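Phenol hydroxylase component phN (Pseudomonas stutzeri, PDB 3U52) probably hydroxylates phenol and related aromatic compounds at a di-iron centre, as the catalytic subunit of a multicomponent bacterial monooxygenase. Local coordinates at residues N217-M220 with A221-T224; I352-K355 with E356-D359; F484-V487 with G488-D491. All coordinates share one frame; numbering follows the deposited sequence.

Interaction 1 of 3, residues N217-M220 with A221-T224; sequences NGDM and ATVT
Asp219 caps the first turn of helix 220-250, its carboxylate lying across the start of the helix against Thr222. Placed at the N-cap, it offers OD1 to the backbone of Thr222: N of Thr222 points almost straight at OD1 of Asp219 (171°), but at 3.3 Å the bond is weak. The hydroxyl of Thr222 appears to donate to the other oxygen, OD2, but that oxygen is modelled too close to a neighbour, so the detail of this bond is doubtful. The first torsion of the aspartate makes the cap possible: CG stands opposite its own N (chi1 174°) and beside the carbonyl carbon, so that the carboxylate reaches forward to the N-H groups of the first helical turn. Behind the cap the regular helical pattern sets in, with Val223 N bonded to Asp219 O at 3.2 Å. One residue on, Met220 O is gripped twice by Thr224, by OG1 at 2.7 Å and by N at 3.0 Å, from opposite faces of the carbonyl plane. The hydroxyl of Thr224 thus folds back on its own helix, while the methionine side chain runs alongside, CG of Met220 lying 3.9 Å from OG1 of Thr224. In the second shell, Tyr152 OH bonds to OD1 of Asp219 and Tyr93 OH to OD2, so both carboxylate oxygens of this buried acid have further partners. Thr222 also lines a xenon site with Phe100, Ala148 and Met149. The same helix later supplies Glu233 and His236 to one of the irons. Its first turn is wedged between helix 187-216, met by Thr222 and Val223, helix 58-81, which covers Met220, Ala221 and Thr224, and helix 94-103, where Leu97 meets Asp219 and Thr222.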
loop_
_atom_site.group_PDB
_atom_site.type_symbol
_atom_site.label_atom_id
_atom_site.label_comp_id
_atom_site.label_asym_id
_atom_site.label_seq_id
_atom_site.Cartn_x
_atom_site.Cartn_y
_atom_site.Cartn_z
ATOM N N ASN A 217 -0.537 3.067 -20.561
ATOM C CA ASN A 217 -0.272 4.464 -20.623
ATOM C C ASN A 217 0.277 5.047 -19.336
ATOM O O ASN A 217 0.286 6.267 -19.156
ATOM C CB ASN A 217 -1.503 5.227 -21.144
ATOM C CG ASN A 217 -1.767 4.932 -22.585
ATOM O OD1 ASN A 217 -1.230 5.606 -23.467
ATOM N ND2 ASN A 217 -2.500 3.862 -22.849
ATOM N N GLY A 218 0.682 4.184 -18.410
ATOM C CA GLY A 218 1.474 4.627 -17.258
ATOM C C GLY A 218 0.691 5.187 -16.095
ATOM O O GLY A 218 1.255 5.888 -15.193
ATOM N N ASP A 219 -0.602 4.869 -16.070
ATOM C CA ASP A 219 -1.497 5.471 -15.071
ATOM C C ASP A 219 -1.677 4.436 -13.951
ATOM O O ASP A 219 -2.563 3.564 -14.008
ATOM C CB ASP A 219 -2.824 5.863 -15.738
ATOM C CG ASP A 219 -3.885 6.368 -14.751
ATOM O OD1 ASP A 219 -3.574 6.667 -13.576
ATOM O OD2 ASP A 219 -5.057 6.487 -15.174
ATOM N N MET A 220 -0.793 4.519 -12.958
ATOM C CA MET A 220 -0.761 3.552 -11.878
ATOM C C MET A 220 -1.986 3.621 -10.988
ATOM O O MET A 220 -2.464 2.578 -10.523
ATOM C CB MET A 220 0.479 3.747 -11.033
ATOM C CG MET A 220 0.576 2.762 -9.873
ATOM S SD MET A 220 2.044 3.101 -8.835
ATOM C CE MET A 220 3.354 2.929 -10.045
ATOM N N ALA A 221 -2.509 4.815 -10.760
ATOM C CA ALA A 221 -3.725 4.967 -9.947
ATOM C C ALA A 221 -4.927 4.218 -10.492
ATOM O O ALA A 221 -5.603 3.467 -9.770
ATOM C CB ALA A 221 -4.068 6.447 -9.750
ATOM N N THR A 222 -5.211 4.439 -11.773
ATOM C CA THR A 222 -6.362 3.806 -12.439
ATOM C C THR A 222 -6.161 2.266 -12.517
ATOM O O THR A 222 -7.085 1.454 -12.212
ATOM C CB THR A 222 -6.628 4.503 -13.826
ATOM O OG1 THR A 222 -6.946 5.898 -13.612
ATOM C CG2 THR A 222 -7.758 3.809 -14.652
ATOM N N VAL A 223 -4.948 1.831 -12.864
ATOM C CA VAL A 223 -4.783 0.406 -13.032
ATOM C C VAL A 223 -4.940 -0.316 -11.671
ATOM O O VAL A 223 -5.515 -1.405 -11.603
ATOM C CB VAL A 223 -3.525 0.007 -13.821
ATOM C CG1 VAL A 223 -2.290 0.117 -12.967
ATOM C CG2 VAL A 223 -3.685 -1.427 -14.301
ATOM N N THR A 224 -4.500 0.343 -10.605
ATOM C CA THR A 224 -4.610 -0.179 -9.240
ATOM C C THR A 224 -6.085 -0.225 -8.835
ATOM O O THR A 224 -6.532 -1.193 -8.229
ATOM C CB THR A 224 -3.811 0.696 -8.247
ATOM O OG1 THR A 224 -2.429 0.663 -8.628
ATOM C CG2 THR A 224 -3.955 0.180 -6.789
#

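Interaction 2 of 3, residues I352-K355 with E356-D359; sequences IPEK and EEMD
Glu357 folds back from the first turn of helix 355-364 to bind the backbone N of Glu354, the N-cap residue. CB of Glu357 lies 3.5 Å from Glu354 O and near the CB of Pro353. With chi1 at -64°, CG turns away from the carbonyl carbon, and the chain continues extended past CG toward the start of the helix. CD of Glu357 comes within 3.9 Å of Glu354 N, and OE1 of Glu357 accepts a hydrogen bond from N of Glu354 at 3.0 Å, on the anti side and 30° out of the carboxylate plane. OE1 of Glu357 also rests 3.4 Å from Glu354 CG. Arg92 pairs with OE1 and Lys287 with OE2, so cations probably stabilise the negative charge of this buried group. The bond from the N3 side chain to the N-cap N is one half of a capping box. Beside it, Pro353 CG meets Met358 CG at 3.8 Å, a hydrophobic staple joining the residue before the cap to the fourth of the helix. With an alanine here in place of Glu357, Glu354 N would probably lose its acceptor, and Arg92 and Lys287 the carboxylate they share. Met358 N bonds to Glu354 O at 3.1 Å. On the exposed flank, the bent Lys355 chain lays CE 3.3 Å from OD2 of Asp359, whose OD1 pairs with Arg374 of helix 369-385.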
loop_
_atom_site.group_PDB
_atom_site.type_symbol
_atom_site.label_atom_id
_atom_site.label_comp_id
_atom_site.label_asym_id
_atom_site.label_seq_id
_atom_site.Cartn_x
_atom_site.Cartn_y
_atom_site.Cartn_z
ATOM N N ILE A 352 -6.375 16.335 -33.918
ATOM C CA ILE A 352 -6.231 15.418 -35.038
ATOM C C ILE A 352 -5.188 14.330 -34.675
ATOM O O ILE A 352 -4.131 14.658 -34.205
ATOM C CB ILE A 352 -5.868 16.219 -36.325
ATOM C CG1 ILE A 352 -7.041 17.154 -36.662
ATOM C CG2 ILE A 352 -5.546 15.295 -37.499
ATOM C CD1 ILE A 352 -6.676 18.227 -37.646
ATOM N N PRO A 353 -5.504 13.038 -34.883
ATOM C CA PRO A 353 -4.574 11.950 -34.593
ATOM C C PRO A 353 -3.211 12.109 -35.326
ATOM O O PRO A 353 -3.175 12.637 -36.452
ATOM C CB PRO A 353 -5.333 10.695 -35.097
ATOM C CG PRO A 353 -6.442 11.279 -36.081
ATOM C CD PRO A 353 -6.806 12.546 -35.399
ATOM N N GLU A 354 -2.120 11.660 -34.703
ATOM C CA GLU A 354 -0.784 11.697 -35.346
ATOM C C GLU A 354 -0.771 10.789 -36.546
ATOM O O GLU A 354 -1.596 9.894 -36.640
ATOM C CB GLU A 354 0.326 11.243 -34.385
ATOM C CG GLU A 354 0.358 11.921 -33.053
ATOM C CD GLU A 354 0.446 13.440 -33.169
ATOM O OE1 GLU A 354 -0.197 14.122 -32.340
ATOM O OE2 GLU A 354 1.149 13.953 -34.075
ATOM N N LYS A 355 0.198 10.958 -37.447
ATOM C CA LYS A 355 0.217 10.132 -38.661
ATOM C C LYS A 355 0.397 8.616 -38.319
ATOM O O LYS A 355 -0.194 7.745 -38.960
ATOM C CB LYS A 355 1.238 10.669 -39.689
ATOM C CG LYS A 355 2.650 10.075 -39.560
ATOM C CD LYS A 355 2.862 8.819 -40.474
ATOM C CE LYS A 355 3.715 7.682 -39.811
ATOM N NZ LYS A 355 5.125 8.042 -39.412
ATOM N N GLU A 356 1.149 8.321 -37.270
ATOM C CA GLU A 356 1.305 6.935 -36.803
ATOM C C GLU A 356 -0.003 6.286 -36.274
ATOM O O GLU A 356 -0.248 5.122 -36.509
ATOM C CB GLU A 356 2.429 6.844 -35.761
ATOM C CG GLU A 356 2.360 7.888 -34.629
ATOM C CD GLU A 356 3.251 9.151 -34.858
ATOM O OE1 GLU A 356 3.947 9.548 -33.879
ATOM O OE2 GLU A 356 3.254 9.745 -35.978
ATOM N N GLU A 357 -0.832 7.059 -35.572
ATOM C CA GLU A 357 -2.138 6.596 -35.116
ATOM C C GLU A 357 -3.032 6.324 -36.308
ATOM O O GLU A 357 -3.723 5.323 -36.372
ATOM C CB GLU A 357 -2.760 7.642 -34.205
ATOM C CG GLU A 357 -1.986 7.878 -32.914
ATOM C CD GLU A 357 -2.682 8.915 -32.012
ATOM O OE1 GLU A 357 -2.451 10.151 -32.184
ATOM O OE2 GLU A 357 -3.475 8.492 -31.142
ATOM N N MET A 358 -2.992 7.201 -37.291
ATOM C CA MET A 358 -3.754 6.976 -38.496
ATOM C C MET A 358 -3.359 5.737 -39.282
ATOM O O MET A 358 -4.245 5.040 -39.816
ATOM C CB MET A 358 -3.732 8.218 -39.362
ATOM C CG MET A 358 -4.831 9.229 -38.912
ATOM S SD MET A 358 -4.877 10.767 -39.739
ATOM C CE MET A 358 -5.353 10.385 -41.420
ATOM N N ASP A 359 -2.055 5.450 -39.381
ATOM C CA ASP A 359 -1.639 4.186 -40.022
ATOM C C ASP A 359 -2.093 2.964 -39.211
ATOM O O ASP A 359 -2.472 1.951 -39.792
ATOM C CB ASP A 359 -0.122 4.148 -40.285
ATOM C CG ASP A 359 0.363 5.325 -41.155
ATOM O OD1 ASP A 359 -0.464 6.003 -41.818
ATOM O OD2 ASP A 359 1.589 5.593 -41.139
#

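Interaction 3 of 3, residues F484-V487 with G488-D491; sequences FDYV and GSPD
Ser489 holds one carbonyl oxygen with both its donors: its backbone N and its hydroxyl both bond to Tyr486 O. The hydroxyl bond is short, OG of Ser489 lying 2.6 Å from O of Tyr486 and only 17° from the carbonyl plane. The N of Ser489, 3.0 Å from the same oxygen of Tyr486, instead arrives from above that plane. This second bond closes a type II beta turn, Tyr486 to Ser489. Gly488 sits at its third position with positive phi, where any side-chain carbon would collide with the carbonyl oxygen of Val487. The serine torsion matters here: with chi1 at 60°, OG stands between the backbone N and the carbonyl carbon, within reach of Tyr486 O and also of Gln492 N, which donates to it. One hydroxyl therefore fastens the turn and N-caps helix 490-498 together. Overlapping the beta turn, OD2 of Asp485 accepts from Val487 N at 2.9 Å through its anti lone pair, an Asx turn; OD1 of the same carboxylate pairs with Arg389, which helps fix its rotation. The Tyr486 ring lies beside the helix start, meeting it obliquely, its CD1 3.8 Å from OG of Ser489 and its CE1 4.3 Å from CB of Asp491. Asp491 itself is turned to Lys98 and to the backbone of Asn157, with its side chain about 8 Å from the copper ion bound by His155 and His494. The turn thus leads the chain into the C-terminal helix 490-498, against the 91-92 loop on the tyrosine side and helix 94-103 through Lys98.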
loop_
_atom_site.group_PDB
_atom_site.type_symbol
_atom_site.label_atom_id
_atom_site.label_comp_id
_atom_site.label_asym_id
_atom_site.label_seq_id
_atom_site.Cartn_x
_atom_site.Cartn_y
_atom_site.Cartn_z
ATOM N N PHE A 484 -12.008 23.155 -26.189
ATOM C CA PHE A 484 -11.220 23.473 -27.388
ATOM C C PHE A 484 -10.153 22.422 -27.680
ATOM O O PHE A 484 -9.982 21.483 -26.891
ATOM C CB PHE A 484 -10.538 24.848 -27.304
ATOM C CG PHE A 484 -11.493 26.033 -27.191
ATOM C CD1 PHE A 484 -12.602 26.160 -28.050
ATOM C CD2 PHE A 484 -11.255 27.033 -26.258
ATOM C CE1 PHE A 484 -13.477 27.257 -27.951
ATOM C CE2 PHE A 484 -12.132 28.146 -26.132
ATOM C CZ PHE A 484 -13.234 28.262 -26.997
ATOM N N ASP A 485 -9.430 22.579 -28.804
ATOM C CA ASP A 485 -8.375 21.665 -29.198
ATOM C C ASP A 485 -7.279 21.477 -28.132
ATOM O O ASP A 485 -6.927 22.396 -27.386
ATOM C CB ASP A 485 -7.692 22.154 -30.490
ATOM C CG ASP A 485 -7.089 21.038 -31.280
ATOM O OD1 ASP A 485 -7.773 20.578 -32.225
ATOM O OD2 ASP A 485 -5.933 20.588 -30.974
ATOM N N TYR A 486 -6.720 20.278 -28.094
ATOM C CA TYR A 486 -5.613 19.994 -27.185
ATOM C C TYR A 486 -4.373 20.850 -27.503
ATOM O O TYR A 486 -3.650 21.319 -26.588
ATOM C CB TYR A 486 -5.236 18.516 -27.261
ATOM C CG TYR A 486 -3.997 18.198 -26.458
ATOM C CD1 TYR A 486 -4.033 18.139 -25.053
ATOM C CD2 TYR A 486 -2.775 17.989 -27.103
ATOM C CE1 TYR A 486 -2.854 17.836 -24.305
ATOM C CE2 TYR A 486 -1.606 17.687 -26.375
ATOM C CZ TYR A 486 -1.652 17.629 -24.985
ATOM O OH TYR A 486 -0.469 17.309 -24.291
ATOM N N VAL A 487 -4.116 21.008 -28.800
ATOM C CA VAL A 487 -2.970 21.812 -29.266
ATOM C C VAL A 487 -3.201 23.290 -28.893
ATOM O O VAL A 487 -4.155 23.931 -29.330
ATOM C CB VAL A 487 -2.710 21.558 -30.778
ATOM C CG1 VAL A 487 -1.669 22.514 -31.339
ATOM C CG2 VAL A 487 -2.289 20.093 -30.965
ATOM N N GLY A 488 -2.353 23.775 -28.001
ATOM C CA GLY A 488 -2.422 25.128 -27.510
ATOM C C GLY A 488 -3.181 25.262 -26.214
ATOM O O GLY A 488 -3.500 26.383 -25.783
ATOM N N SER A 489 -3.520 24.145 -25.590
ATOM C CA SER A 489 -4.354 24.211 -24.389
ATOM C C SER A 489 -3.445 24.381 -23.217
ATOM O O SER A 489 -2.267 24.099 -23.343
ATOM C CB SER A 489 -5.119 22.906 -24.210
ATOM O OG SER A 489 -4.187 21.826 -24.087
ATOM N N PRO A 490 -3.967 24.848 -22.077
ATOM C CA PRO A 490 -3.154 24.852 -20.836
ATOM C C PRO A 490 -2.636 23.476 -20.422
ATOM O O PRO A 490 -1.465 23.381 -19.989
ATOM C CB PRO A 490 -4.094 25.430 -19.782
ATOM C CG PRO A 490 -5.112 26.196 -20.566
ATOM C CD PRO A 490 -5.271 25.496 -21.888
ATOM N N ASP A 491 -3.425 22.396 -20.616
ATOM C CA ASP A 491 -2.918 21.041 -20.361
ATOM C C ASP A 491 -1.666 20.749 -21.186
ATOM O O ASP A 491 -0.674 20.302 -20.607
ATOM C CB ASP A 491 -3.940 19.952 -20.669
ATOM C CG ASP A 491 -4.948 19.674 -19.493
ATOM O OD1 ASP A 491 -4.921 20.343 -18.432
ATOM O OD2 ASP A 491 -5.779 18.734 -19.653
#

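In the fold
The three contacts follow one another along the chain without nesting or crossing, and each closes a short turn where a loop enters a helix. Interaction 1 comes first, at the bend from helix 187-216 into helix 220-250 of the di-iron region. Interaction 2 starts helix 355-364 after the loop from helix 331-342, and interaction 3 starts the last helix, 490-498. Interactions 2 and 3 approach to about 5 Å at their nearest atoms; interaction 1 stays about 9 and 12 Å from them. The loop before helix 94-103 is common to all three, through Tyr93 at interaction 1 and Arg92 at interactions 2 and 3.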